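Local coordinates for protein NAD(P)H-flavin oxidoreductase (Staphylococcus epidermidis ATCC 12228, PDB 3GBH) that probably uses FMN as cofactor to oxidise NAD(P)H and reduce flavin or related acceptors, as a member of the nitroreductase family, at residues B[47-52]-B[121-126]; B[97-102]-B[114-119]; B[103-106]-B[110-113]. All coordinates share one frame; numbering follows the deposited sequence.

The three contacts share the pair of helices 98-107 and 113-128. Contact 2 joins the two helices and contact 3 lies by the turn between them. Contact 1 brings the FMN-binding loop 47-52 against helix 113-128. The centres of contacts 1 and 2 are about 9 Å apart. A probable hydrogen bond links them, with V49 O 2.6 Å from Y102 OH. Contacts 2 and 3 have centres about 7 Å apart, and M111 SE packs 3.7 Å from K116 CB. Contacts 1 and 3 do not touch; their centres are about 15 Å apart. Contact 1 lies at the FMN, which residues of the second subunit also bind.

Contact 1: B[47-52]-B[121-126]; sequences SSVNMQ and DWILPY. With FMN (flavin mononucleotide), chain E.
V49 and I123 lie side by side, running in opposite senses, methyl against methyl. V49 CG2 meets I123 CG2 at 4.0 Å, while V49 CG1 rests on I123 CG1, also at 4.0 Å. The chi1 of V49, -68°, sets CG1 opposite the carbonyl carbon, and both methyls reach the helix. The same CG1 reaches W122 CH2 at 4.1 Å, with an oblique approach to the ring. I123 CG1 covers one face of that indole, offset toward its rim. M51 is a selenomethionine whose chain bends at chi2 and chi3. This brings its CE to within 3.5 Å of I123 CG2, a tight apolar contact.

The loop belongs to the FMN pocket at the dimer interface of this nitroreductase-family protein. S47 O lies 3.3 Å from FMN C2', and N50 CB lies 3.5 Å from FMN O4'. Two bonds brace the loop itself. Q52 N donates to S47 OG at 3.0 Å. Q52 NE2 donates to N50 O from above the carbonyl plane, and N50 O lies close to the plane of the Q52 amide. N50 ND2 and Q52 OE1 bond to V202 O and L204 N of the second subunit.

Contact 2: B[97-102]-B[114-119]; sequences KAEQIY and DIKAQL. With CA (calcium ion), chain M.
The antiparallel helical hairpin of 98-107 and 113-128 is tied together here by Y102, K116, L119 and E99. K116 lies along the backbone end of Y102. Its CD is 3.7 Å from Y102 C, and its CG is 3.8 Å from Y102 CB. CG of K116 stands opposite the backbone N (chi1 165°), which sends the chain toward helix 98-107. Bends at chi3 and chi4 then carry the ammonium group over to E99.

K116 NZ and E99 OE1 are 2.9 Å apart and form a salt bridge. The hydrogen bond within it is weak. The two side chains cross at about a right angle, and E99 is bent at chi2. K116 NZ also makes a salt bridge with E113 OE2, so one ammonium group serves two carboxylates. Two acids so close would be expected to stabilise the charged form of the lysine.

The short segments 98-102 and 114-119 run 146° apart in direction, and their axes approach to 11.1 Å. This pair of helices resembles the helical excursion that stands beside the active site in nitroreductase-family proteins. The nearest atoms of the Y102 side chain and the FMN are about 6 Å apart.

L119 CD1 meets the edge of the Y102 ring in plane, 3.9 Å from CE2. These side chains also cross at about a right angle. At the far end of the ring, Y102 OH is hydrogen-bonded to V49 O, so the tyrosine joins the hairpin to the FMN-binding loop.

Farther from the FMN, D114 OD1 binds a calcium ion at 2.5 Å. A water on that ion donates a hydrogen bond to D114 OD2 at 2.8 Å.

Contact 3: B[103-106]-B[110-113]; sequences GDAV and LMTE. With CA (calcium ion), chain N.
The E113 carboxylate puts one oxygen against V106. E113 OE1 lies 3.5 Å from V106 CG1 and equally near CG2, and the two side chains cross at about a right angle. A bend at chi2 (62°) turns the acid back toward helix 98-107, and its other oxygen is taken up by K116. The second carboxylate, of D104, takes no part in the contact and binds a calcium ion through OD1 at 2.3 Å. E107 OE1 and waters also bind this ion.

The A105 peptide carbonyl is the main polar anchor. L110 N donates to A105 O at 2.8 Å, nearly along the C=O axis. The bond is fairly straight, with 156° at the hydrogen. M111 N shares the same oxygen through a weak bond of 3.5 Å. The chain is therefore drawn back against the helix it has just left. A CA-H...O contact follows one residue on, from V106 CA to M111 O at 3.4 Å. One water donates to M111 O and also lies at V106 O, where the separation is short and should be read with caution.

The apolar side is formed by A105, V106 and M111, a selenomethionine. M111 CE reaches A105 CB at 3.9 Å, and M111 CG lies near both A105 CB and V106 CG2. The chi1 of M111, 65°, tucks CG in over the backbone, flanked by N and C. The bend at chi3 then brings CE back beside the alanine.

T112 OG1 accepts a hydrogen bond from I115 N. This N-cap starts helix 113-128, and the whole arrangement is that of a tight connection between two antiparallel helices, an alpha-alpha hairpin.

Contact 1: B[47-52]-B[121-126]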
ATOM      1  N   SER B  47     -11.877  22.735 -15.838  1.00 24.60           N
ATOM      2  CA  SER B  47     -11.818  24.180 -15.862  1.00 24.41           C
ATOM      3  C   SER B  47     -13.008  24.736 -15.115  1.00 24.09           C
ATOM      4  O   SER B  47     -14.033  24.061 -14.953  1.00 23.04           O
ATOM      5  CB  SER B  47     -11.813  24.704 -17.297  1.00 23.39           C
ATOM      6  OG  SER B  47     -13.017  24.336 -17.964  1.00 23.68           O
ATOM      7  N   SER B  48     -12.877  25.984 -14.670  1.00 24.45           N
ATOM      8  CA  SER B  48     -13.924  26.620 -13.878  1.00 24.31           C
ATOM      9  C   SER B  48     -15.198  26.646 -14.735  1.00 23.93           C
ATOM     10  O   SER B  48     -15.160  27.039 -15.893  1.00 23.66           O
ATOM     11  CB  SER B  48     -13.453  28.035 -13.436  1.00 25.40           C
ATOM     12  OG  SER B  48     -14.467  28.742 -12.743  1.00 24.07           O
ATOM     13  N   VAL B  49     -16.308  26.184 -14.160  1.00 23.94           N
ATOM     14  CA  VAL B  49     -17.605  25.997 -14.848  1.00 23.70           C
ATOM     15  C   VAL B  49     -17.526  25.361 -16.241  1.00 24.81           C
ATOM     16  O   VAL B  49     -18.394  25.588 -17.081  1.00 24.74           O
ATOM     17  CB  VAL B  49     -18.494  27.280 -14.826  1.00 24.90           C
ATOM     18  CG1 VAL B  49     -18.952  27.531 -13.372  1.00 25.71           C
ATOM     19  CG2 VAL B  49     -17.763  28.489 -15.369  1.00 25.70           C
ATOM     20  N   ASN B  50     -16.507  24.521 -16.436  1.00 23.24           N
ATOM     21  CA  ASN B  50     -16.256  23.857 -17.702  1.00 23.56           C
ATOM     22  C   ASN B  50     -16.179  24.802 -18.904  1.00 22.87           C
ATOM     23  O   ASN B  50     -16.520  24.422 -20.025  1.00 24.00           O
ATOM     24  CB  ASN B  50     -17.301  22.768 -17.937  1.00 23.94           C
ATOM     25  CG  ASN B  50     -16.847  21.726 -18.946  1.00 26.18           C
ATOM     26  OD1 ASN B  50     -15.649  21.421 -19.058  1.00 27.42           O
ATOM     27  ND2 ASN B  50     -17.801  21.183 -19.692  1.00 23.01           N
HETATM   28  N   MSE B  51     -15.686  26.010 -18.673  1.00 22.63           N
HETATM   29  CA  MSE B  51     -15.732  27.031 -19.709  1.00 23.11           C
HETATM   30  C   MSE B  51     -14.532  26.960 -20.624  1.00 23.56           C
HETATM   31  O   MSE B  51     -14.536  27.615 -21.637  1.00 25.38           O
HETATM   32  CB  MSE B  51     -15.904  28.416 -19.111  1.00 24.03           C
HETATM   33  CG  MSE B  51     -16.552  29.393 -20.066  1.00 25.95           C
HETATM   34 SE   MSE B  51     -18.401  28.925 -20.467  0.75 29.03          SE
HETATM   35  CE  MSE B  51     -19.186  29.335 -18.748  1.00 27.98           C
ATOM     36  N   GLN B  52     -13.515  26.165 -20.290  1.00 22.98           N
ATOM     37  CA  GLN B  52     -12.478  25.815 -21.258  1.00 23.19           C
ATOM     38  C   GLN B  52     -11.899  27.047 -21.974  1.00 22.95           C
ATOM     39  O   GLN B  52     -11.981  27.163 -23.177  1.00 23.86           O
ATOM     40  CB  GLN B  52     -13.076  24.853 -22.264  1.00 24.34           C
ATOM     41  CG  GLN B  52     -13.553  23.559 -21.628  1.00 24.23           C
ATOM     42  CD  GLN B  52     -14.400  22.761 -22.579  1.00 27.85           C
ATOM     43  OE1 GLN B  52     -13.909  22.260 -23.617  1.00 24.99           O
ATOM     44  NE2 GLN B  52     -15.693  22.690 -22.279  1.00 24.29           N
ATOM     45  N   ASP B 121     -28.127  30.789 -16.129  1.00 24.06           N
ATOM     46  CA  ASP B 121     -28.773  31.937 -15.468  0.50 23.93           C
ATOM     47  C   ASP B 121     -27.892  32.533 -14.363  1.00 24.48           C
ATOM     48  O   ASP B 121     -27.920  33.727 -14.132  1.00 24.33           O
ATOM     49  CB  ASP B 121     -30.135  31.548 -14.865  0.50 24.14           C
ATOM     50  CG  ASP B 121     -31.275  31.555 -15.877  0.50 24.98           C
ATOM     51  OD1 ASP B 121     -31.073  31.962 -17.043  0.50 21.98           O
ATOM     52  OD2 ASP B 121     -32.401  31.173 -15.478  0.50 28.16           O
ATOM     53  N   TRP B 122     -27.116  31.708 -13.656  1.00 25.02           N
ATOM     54  CA  TRP B 122     -26.181  32.286 -12.655  1.00 26.74           C
ATOM     55  C   TRP B 122     -24.764  32.386 -13.176  1.00 25.97           C
ATOM     56  O   TRP B 122     -24.064  33.358 -12.868  1.00 23.02           O
ATOM     57  CB  TRP B 122     -26.200  31.597 -11.266  1.00 28.52           C
ATOM     58  CG  TRP B 122     -25.688  30.195 -11.206  1.00 30.84           C
ATOM     59  CD1 TRP B 122     -26.435  29.057 -11.265  1.00 32.44           C
ATOM     60  CD2 TRP B 122     -24.323  29.775 -11.051  1.00 34.68           C
ATOM     61  NE1 TRP B 122     -25.625  27.948 -11.173  1.00 33.33           N
ATOM     62  CE2 TRP B 122     -24.324  28.355 -11.040  1.00 32.72           C
ATOM     63  CE3 TRP B 122     -23.102  30.450 -10.926  1.00 32.85           C
ATOM     64  CZ2 TRP B 122     -23.163  27.613 -10.912  1.00 32.35           C
ATOM     65  CZ3 TRP B 122     -21.948  29.705 -10.806  1.00 32.46           C
ATOM     66  CH2 TRP B 122     -21.986  28.298 -10.798  1.00 32.61           C
ATOM     67  N   ILE B 123     -24.333  31.406 -13.970  1.00 24.07           N
ATOM     68  CA  ILE B 123     -22.961  31.411 -14.471  1.00 23.50           C
ATOM     69  C   ILE B 123     -22.663  32.672 -15.307  1.00 23.94           C
ATOM     70  O   ILE B 123     -21.643  33.326 -15.093  1.00 24.60           O
ATOM     71  CB  ILE B 123     -22.655  30.136 -15.291  1.00 23.17           C
ATOM     72  CG1 ILE B 123     -22.599  28.929 -14.348  1.00 26.28           C
ATOM     73  CG2 ILE B 123     -21.287  30.252 -16.041  1.00 24.26           C
ATOM     74  CD1 ILE B 123     -22.671  27.589 -15.073  1.00 24.09           C
ATOM     75  N   LEU B 124     -23.552  33.023 -16.227  1.00 23.46           N
ATOM     76  CA  LEU B 124     -23.252  34.122 -17.167  1.00 24.20           C
ATOM     77  C   LEU B 124     -23.126  35.502 -16.466  1.00 25.27           C
ATOM     78  O   LEU B 124     -22.119  36.191 -16.638  1.00 26.46           O
ATOM     79  CB  LEU B 124     -24.222  34.144 -18.363  1.00 23.56           C
ATOM     80  CG  LEU B 124     -24.022  33.016 -19.416  1.00 25.25           C
ATOM     81  CD1 LEU B 124     -25.122  33.029 -20.494  1.00 24.11           C
ATOM     82  CD2 LEU B 124     -22.608  33.060 -20.043  1.00 28.82           C
ATOM     83  N   PRO B 125     -24.118  35.888 -15.655  1.00 26.03           N
ATOM     84  CA  PRO B 125     -23.954  37.154 -14.921  1.00 27.28           C
ATOM     85  C   PRO B 125     -22.707  37.193 -14.039  1.00 27.80           C
ATOM     86  O   PRO B 125     -22.112  38.244 -13.842  1.00 29.79           O
ATOM     87  CB  PRO B 125     -25.211  37.224 -14.049  1.00 27.68           C
ATOM     88  CG  PRO B 125     -26.216  36.346 -14.742  1.00 28.60           C
ATOM     89  CD  PRO B 125     -25.416  35.251 -15.389  1.00 25.32           C
ATOM     90  N   TYR B 126     -22.321  36.058 -13.502  1.00 27.27           N
ATOM     91  CA  TYR B 126     -21.144  36.001 -12.647  1.00 28.92           C
ATOM     92  C   TYR B 126     -19.874  36.238 -13.473  1.00 27.21           C
ATOM     93  O   TYR B 126     -19.097  37.147 -13.163  1.00 27.70           O
ATOM     94  CB  TYR B 126     -21.121  34.692 -11.849  1.00 30.36           C
ATOM     95  CG  TYR B 126     -19.802  34.372 -11.207  1.00 35.59           C
ATOM     96  CD1 TYR B 126     -19.248  35.193 -10.226  1.00 40.51           C
ATOM     97  CD2 TYR B 126     -19.106  33.217 -11.569  1.00 41.00           C
ATOM     98  CE1 TYR B 126     -18.011  34.872  -9.649  1.00 40.66           C
ATOM     99  CE2 TYR B 126     -17.903  32.903 -11.015  1.00 42.81           C
ATOM    100  CZ  TYR B 126     -17.357  33.725 -10.056  1.00 42.83           C
ATOM    101  OH  TYR B 126     -16.133  33.352  -9.528  1.00 47.10           O
TER
HETATM  102  N1  FMN E 300     -16.687  22.504  -9.059  1.00 27.46           N
HETATM  103  C2  FMN E 300     -17.502  22.778  -7.979  1.00 29.52           C
HETATM  104  O2  FMN E 300     -18.397  21.968  -7.670  1.00 28.69           O
HETATM  105  N3  FMN E 300     -17.325  23.954  -7.261  1.00 26.78           N
HETATM  106  C4  FMN E 300     -16.338  24.870  -7.594  1.00 28.96           C
HETATM  107  O4  FMN E 300     -16.233  25.897  -6.899  1.00 27.82           O
HETATM  108  C4A FMN E 300     -15.507  24.607  -8.708  1.00 26.60           C
HETATM  109  N5  FMN E 300     -14.528  25.505  -9.119  1.00 26.48           N
HETATM  110  C5A FMN E 300     -13.559  25.078 -10.015  1.00 26.08           C
HETATM  111  C6  FMN E 300     -12.398  25.825 -10.200  1.00 25.93           C
HETATM  112  C7  FMN E 300     -11.407  25.425 -11.059  1.00 25.34           C
HETATM  113  C7M FMN E 300     -10.152  26.244 -11.225  1.00 27.33           C
HETATM  114  C8  FMN E 300     -11.569  24.249 -11.768  1.00 26.17           C
HETATM  115  C8M FMN E 300     -10.477  23.801 -12.688  1.00 24.96           C
HETATM  116  C9  FMN E 300     -12.711  23.484 -11.600  1.00 25.54           C
HETATM  117  C9A FMN E 300     -13.734  23.889 -10.727  1.00 27.59           C
HETATM  118  N10 FMN E 300     -14.898  23.141 -10.533  1.00 27.52           N
HETATM  119  C10 FMN E 300     -15.706  23.425  -9.448  1.00 29.00           C
HETATM  120  C1' FMN E 300     -15.088  21.813 -11.257  1.00 26.29           C
HETATM  121  C2' FMN E 300     -15.493  22.088 -12.698  1.00 26.58           C
HETATM  122  O2' FMN E 300     -16.883  22.372 -12.792  1.00 27.01           O
HETATM  123  C3' FMN E 300     -15.206  20.850 -13.531  1.00 27.55           C
HETATM  124  O3' FMN E 300     -13.830  20.578 -13.511  1.00 27.42           O
HETATM  125  C4' FMN E 300     -15.705  20.970 -14.962  1.00 29.10           C
HETATM  126  O4' FMN E 300     -17.122  21.015 -14.865  1.00 27.51           O
HETATM  127  C5' FMN E 300     -15.220  19.779 -15.786  1.00 27.77           C
HETATM  128  O5' FMN E 300     -15.714  18.533 -15.260  1.00 25.16           O
HETATM  129  P   FMN E 300     -14.695  17.377 -14.817  1.00 25.92           P
HETATM  130  O1P FMN E 300     -15.490  16.209 -14.243  1.00 23.56           O
HETATM  131  O2P FMN E 300     -13.755  17.932 -13.774  1.00 24.07           O
HETATM  132  O3P FMN E 300     -13.841  16.910 -15.935  1.00 25.68           O

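Contact 2: B[97-102]-B[114-119]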
ATOM      1  N   LYS B  97     -18.523  31.192 -25.399  1.00 24.25           N
ATOM      2  CA  LYS B  97     -18.741  29.783 -25.813  1.00 26.06           C
ATOM      3  C   LYS B  97     -19.694  28.984 -24.921  1.00 25.39           C
ATOM      4  O   LYS B  97     -19.894  27.768 -25.123  1.00 26.42           O
ATOM      5  CB  LYS B  97     -17.382  29.042 -25.915  1.00 26.26           C
ATOM      6  CG  LYS B  97     -16.484  29.590 -27.082  1.00 26.18           C
ATOM      7  CD  LYS B  97     -15.392  28.614 -27.439  1.00 28.10           C
ATOM      8  CE  LYS B  97     -14.419  29.190 -28.484  1.00 30.67           C
ATOM      9  NZ  LYS B  97     -15.089  29.603 -29.723  1.00 28.28           N
ATOM     10  N   ALA B  98     -20.278  29.642 -23.921  1.00 25.01           N
ATOM     11  CA  ALA B  98     -21.134  28.959 -22.947  1.00 24.49           C
ATOM     12  C   ALA B  98     -22.318  28.251 -23.615  1.00 24.85           C
ATOM     13  O   ALA B  98     -22.597  27.092 -23.321  1.00 24.34           O
ATOM     14  CB  ALA B  98     -21.635  29.947 -21.897  1.00 24.41           C
ATOM     15  N   GLU B  99     -22.997  28.936 -24.529  1.00 25.84           N
ATOM     16  CA  GLU B  99     -24.172  28.360 -25.169  1.00 26.02           C
ATOM     17  C   GLU B  99     -23.769  27.105 -25.934  1.00 26.00           C
ATOM     18  O   GLU B  99     -24.447  26.088 -25.863  1.00 23.49           O
ATOM     19  CB  GLU B  99     -24.884  29.378 -26.063  1.00 28.07           C
ATOM     20  CG  GLU B  99     -25.625  30.518 -25.285  1.00 33.20           C
ATOM     21  CD  GLU B  99     -26.859  30.020 -24.497  1.00 41.83           C
ATOM     22  OE1 GLU B  99     -27.271  28.833 -24.690  1.00 39.02           O
ATOM     23  OE2 GLU B  99     -27.419  30.827 -23.697  1.00 41.53           O
ATOM     24  N   GLN B 100     -22.619  27.166 -26.608  1.00 26.29           N
ATOM     25  CA  GLN B 100     -22.109  26.024 -27.379  1.00 26.48           C
ATOM     26  C   GLN B 100     -21.797  24.834 -26.505  1.00 25.57           C
ATOM     27  O   GLN B 100     -22.234  23.720 -26.797  1.00 24.73           O
ATOM     28  CB  GLN B 100     -20.830  26.409 -28.133  1.00 26.34           C
ATOM     29  CG  GLN B 100     -20.309  25.301 -29.019  1.00 26.93           C
ATOM     30  CD  GLN B 100     -18.961  25.613 -29.639  1.00 29.54           C
ATOM     31  OE1 GLN B 100     -18.442  26.733 -29.521  1.00 31.60           O
ATOM     32  NE2 GLN B 100     -18.377  24.606 -30.306  1.00 27.91           N
ATOM     33  N   ILE B 101     -21.013  25.082 -25.447  1.00 23.90           N
ATOM     34  CA  ILE B 101     -20.533  24.052 -24.541  1.00 24.29           C
ATOM     35  C   ILE B 101     -21.700  23.376 -23.839  1.00 24.86           C
ATOM     36  O   ILE B 101     -21.849  22.128 -23.839  1.00 26.47           O
ATOM     37  CB  ILE B 101     -19.545  24.681 -23.469  1.00 24.26           C
ATOM     38  CG1 ILE B 101     -18.234  25.124 -24.136  1.00 23.58           C
ATOM     39  CG2 ILE B 101     -19.177  23.695 -22.362  1.00 23.39           C
ATOM     40  CD1 ILE B 101     -17.332  25.993 -23.218  1.00 24.24           C
ATOM     41  N   TYR B 102     -22.544  24.201 -23.238  1.00 24.21           N
ATOM     42  CA  TYR B 102     -23.651  23.676 -22.458  1.00 22.97           C
ATOM     43  C   TYR B 102     -24.690  23.071 -23.384  1.00 21.56           C
ATOM     44  O   TYR B 102     -25.290  22.046 -23.058  1.00 21.67           O
ATOM     45  CB  TYR B 102     -24.207  24.738 -21.526  1.00 23.09           C
ATOM     46  CG  TYR B 102     -23.305  24.958 -20.308  1.00 23.93           C
ATOM     47  CD1 TYR B 102     -22.004  25.450 -20.432  1.00 26.43           C
ATOM     48  CD2 TYR B 102     -23.755  24.649 -19.048  1.00 23.02           C
ATOM     49  CE1 TYR B 102     -21.177  25.637 -19.289  1.00 24.95           C
ATOM     50  CE2 TYR B 102     -22.966  24.831 -17.926  1.00 26.21           C
ATOM     51  CZ  TYR B 102     -21.689  25.317 -18.038  1.00 25.69           C
ATOM     52  OH  TYR B 102     -20.936  25.461 -16.893  1.00 26.92           O
ATOM     53  N   ASP B 114     -33.530  22.142 -19.367  1.00 20.67           N
ATOM     54  CA  ASP B 114     -34.097  22.790 -18.186  1.00 22.04           C
ATOM     55  C   ASP B 114     -32.986  23.164 -17.204  1.00 21.21           C
ATOM     56  O   ASP B 114     -32.937  24.292 -16.689  1.00 21.52           O
ATOM     57  CB  ASP B 114     -35.106  21.867 -17.491  1.00 23.40           C
ATOM     58  CG  ASP B 114     -36.136  21.284 -18.448  1.00 22.83           C
ATOM     59  OD1 ASP B 114     -35.767  20.445 -19.309  1.00 21.56           O
ATOM     60  OD2 ASP B 114     -37.318  21.637 -18.311  1.00 27.56           O
ATOM     61  N   ILE B 115     -32.092  22.215 -16.960  1.00 20.49           N
ATOM     62  CA  ILE B 115     -30.986  22.421 -16.047  1.00 21.19           C
ATOM     63  C   ILE B 115     -29.957  23.350 -16.663  1.00 21.73           C
ATOM     64  O   ILE B 115     -29.401  24.220 -15.957  1.00 21.44           O
ATOM     65  CB  ILE B 115     -30.360  21.065 -15.655  1.00 22.27           C
ATOM     66  CG1 ILE B 115     -31.321  20.337 -14.717  1.00 30.30           C
ATOM     67  CG2 ILE B 115     -28.975  21.197 -14.988  1.00 23.46           C
ATOM     68  CD1 ILE B 115     -31.592  21.145 -13.427  1.00 33.69           C
ATOM     69  N   LYS B 116     -29.695  23.190 -17.968  1.00 21.14           N
ATOM     70  CA  LYS B 116     -28.731  24.059 -18.636  1.00 20.97           C
ATOM     71  C   LYS B 116     -29.121  25.542 -18.407  1.00 20.03           C
ATOM     72  O   LYS B 116     -28.272  26.336 -18.077  1.00 21.89           O
ATOM     73  CB  LYS B 116     -28.601  23.764 -20.118  1.00 20.07           C
ATOM     74  CG  LYS B 116     -27.904  24.885 -20.864  1.00 23.43           C
ATOM     75  CD  LYS B 116     -27.900  24.709 -22.360  1.00 22.08           C
ATOM     76  CE  LYS B 116     -29.051  25.375 -22.978  1.00 34.23           C
ATOM     77  NZ  LYS B 116     -28.926  26.733 -23.490  1.00 26.97           N
ATOM     78  N   ALA B 117     -30.389  25.875 -18.591  1.00 20.42           N
ATOM     79  CA  ALA B 117     -30.876  27.258 -18.452  1.00 20.66           C
ATOM     80  C   ALA B 117     -30.642  27.768 -17.028  1.00 21.85           C
ATOM     81  O   ALA B 117     -30.205  28.908 -16.835  1.00 20.14           O
ATOM     82  CB  ALA B 117     -32.338  27.357 -18.836  1.00 19.60           C
ATOM     83  N   GLN B 118     -30.888  26.907 -16.040  1.00 23.03           N
ATOM     84  CA  GLN B 118     -30.718  27.283 -14.642  1.00 23.98           C
ATOM     85  C   GLN B 118     -29.260  27.540 -14.346  1.00 22.98           C
ATOM     86  O   GLN B 118     -28.941  28.471 -13.634  1.00 22.50           O
ATOM     87  CB  GLN B 118     -31.279  26.205 -13.687  1.00 25.01           C
ATOM     88  CG  GLN B 118     -32.788  26.001 -13.720  1.00 28.79           C
ATOM     89  CD  GLN B 118     -33.581  27.268 -13.406  1.00 34.27           C
ATOM     90  OE1 GLN B 118     -33.105  28.159 -12.722  1.00 41.53           O
ATOM     91  NE2 GLN B 118     -34.778  27.355 -13.935  1.00 35.66           N
ATOM     92  N   LEU B 119     -28.371  26.712 -14.890  1.00 22.07           N
ATOM     93  CA  LEU B 119     -26.940  26.875 -14.675  1.00 22.82           C
ATOM     94  C   LEU B 119     -26.435  28.182 -15.309  1.00 23.94           C
ATOM     95  O   LEU B 119     -25.734  28.984 -14.665  1.00 22.41           O
ATOM     96  CB  LEU B 119     -26.155  25.697 -15.258  1.00 22.39           C
ATOM     97  CG  LEU B 119     -26.224  24.355 -14.539  1.00 25.61           C
ATOM     98  CD1 LEU B 119     -25.594  23.301 -15.447  1.00 21.66           C
ATOM     99  CD2 LEU B 119     -25.494  24.434 -13.183  1.00 25.94           C
TER
HETATM  100 CA    CA M 217     -36.745  19.176 -21.172  1.00 20.30          CA
HETATM  101  O   HOH W   1     -38.634  19.820 -19.949  1.00 31.13           O

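Contact 3: B[103-106]-B[110-113]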
ATOM      1  N   GLY B 103     -24.845  23.659 -24.559  1.00 22.33           N
ATOM      2  CA  GLY B 103     -25.695  23.094 -25.609  1.00 22.68           C
ATOM      3  C   GLY B 103     -25.250  21.685 -25.998  1.00 22.86           C
ATOM      4  O   GLY B 103     -26.074  20.782 -26.170  1.00 22.37           O
ATOM      5  N   ASP B 104     -23.937  21.502 -26.136  1.00 24.14           N
ATOM      6  CA  ASP B 104     -23.340  20.180 -26.419  1.00 24.43           C
ATOM      7  C   ASP B 104     -23.641  19.173 -25.322  1.00 23.59           C
ATOM      8  O   ASP B 104     -23.886  17.997 -25.595  1.00 24.50           O
ATOM      9  CB  ASP B 104     -21.810  20.296 -26.621  1.00 25.53           C
ATOM     10  CG  ASP B 104     -21.420  20.934 -27.972  1.00 29.34           C
ATOM     11  OD1 ASP B 104     -22.310  21.287 -28.777  1.00 28.66           O
ATOM     12  OD2 ASP B 104     -20.201  21.106 -28.223  1.00 29.81           O
ATOM     13  N   ALA B 105     -23.670  19.627 -24.075  1.00 23.46           N
ATOM     14  CA  ALA B 105     -24.028  18.753 -22.972  1.00 23.43           C
ATOM     15  C   ALA B 105     -25.475  18.243 -23.069  1.00 23.61           C
ATOM     16  O   ALA B 105     -25.780  17.102 -22.672  1.00 26.30           O
ATOM     17  CB  ALA B 105     -23.814  19.464 -21.625  1.00 22.84           C
ATOM     18  N   VAL B 106     -26.381  19.109 -23.535  1.00 22.11           N
ATOM     19  CA  VAL B 106     -27.771  18.724 -23.733  1.00 20.05           C
ATOM     20  C   VAL B 106     -27.879  17.709 -24.883  1.00 20.12           C
ATOM     21  O   VAL B 106     -28.547  16.683 -24.746  1.00 21.32           O
ATOM     22  CB  VAL B 106     -28.677  19.982 -23.983  1.00 18.94           C
ATOM     23  CG1 VAL B 106     -30.109  19.577 -24.243  1.00 17.58           C
ATOM     24  CG2 VAL B 106     -28.598  20.969 -22.765  1.00 20.11           C
ATOM     25  N   LEU B 110     -26.151  14.681 -21.250  1.00 27.86           N
ATOM     26  CA  LEU B 110     -25.529  14.805 -19.936  1.00 27.73           C
ATOM     27  C   LEU B 110     -26.313  15.723 -19.007  1.00 29.01           C
ATOM     28  O   LEU B 110     -26.134  15.674 -17.808  1.00 31.50           O
ATOM     29  CB  LEU B 110     -24.109  15.298 -20.090  1.00 28.23           C
ATOM     30  CG  LEU B 110     -23.269  14.494 -21.090  1.00 29.21           C
ATOM     31  CD1 LEU B 110     -21.875  15.024 -21.163  1.00 28.24           C
ATOM     32  CD2 LEU B 110     -23.274  13.017 -20.735  1.00 29.68           C
HETATM   33  N   MSE B 111     -27.191  16.561 -19.551  1.00 27.02           N
HETATM   34  CA  MSE B 111     -28.104  17.360 -18.732  1.00 25.59           C
HETATM   35  C   MSE B 111     -29.308  17.738 -19.579  1.00 23.16           C
HETATM   36  O   MSE B 111     -29.261  17.698 -20.822  1.00 22.32           O
HETATM   37  CB  MSE B 111     -27.417  18.633 -18.189  1.00 25.87           C
HETATM   38  CG  MSE B 111     -27.010  19.609 -19.278  1.00 25.06           C
HETATM   39 SE   MSE B 111     -26.176  21.313 -18.695  0.75 25.35          SE
HETATM   40  CE  MSE B 111     -24.518  20.585 -17.963  1.00 26.35           C
ATOM     41  N   THR B 112     -30.390  18.087 -18.908  1.00 22.42           N
ATOM     42  CA  THR B 112     -31.570  18.588 -19.602  1.00 20.75           C
ATOM     43  C   THR B 112     -31.380  20.071 -19.974  1.00 19.38           C
ATOM     44  O   THR B 112     -30.546  20.790 -19.403  1.00 17.91           O
ATOM     45  CB  THR B 112     -32.782  18.458 -18.748  1.00 20.85           C
ATOM     46  OG1 THR B 112     -32.556  19.217 -17.562  1.00 19.98           O
ATOM     47  CG2 THR B 112     -33.059  16.965 -18.418  1.00 22.74           C
ATOM     48  N   GLU B 113     -32.136  20.511 -20.964  1.00 18.44           N
ATOM     49  CA  GLU B 113     -32.153  21.916 -21.343  1.00 19.73           C
ATOM     50  C   GLU B 113     -32.606  22.723 -20.128  1.00 19.77           C
ATOM     51  O   GLU B 113     -32.130  23.822 -19.897  1.00 20.46           O
ATOM     52  CB  GLU B 113     -33.139  22.133 -22.491  1.00 18.83           C
ATOM     53  CG  GLU B 113     -33.093  23.515 -23.105  1.00 21.90           C
ATOM     54  CD  GLU B 113     -31.748  23.842 -23.727  1.00 30.15           C
ATOM     55  OE1 GLU B 113     -31.086  22.958 -24.270  1.00 31.88           O
ATOM     56  OE2 GLU B 113     -31.333  25.013 -23.671  1.00 33.13           O
TER
HETATM   57 CA    CA N 218     -23.830  21.724 -30.499  1.00 28.17          CA
HETATM   58  O   HOH W   2     -30.154  16.068 -22.865  1.00 19.57           O
HETATM   59  O   HOH W   3     -22.055  22.729 -31.355  1.00 27.02           O
HETATM   60  O   HOH W   4     -23.921  21.001 -33.277  1.00 40.03           O
HETATM   61  O   HOH W   5     -24.112  23.509 -28.824  1.00 21.08           O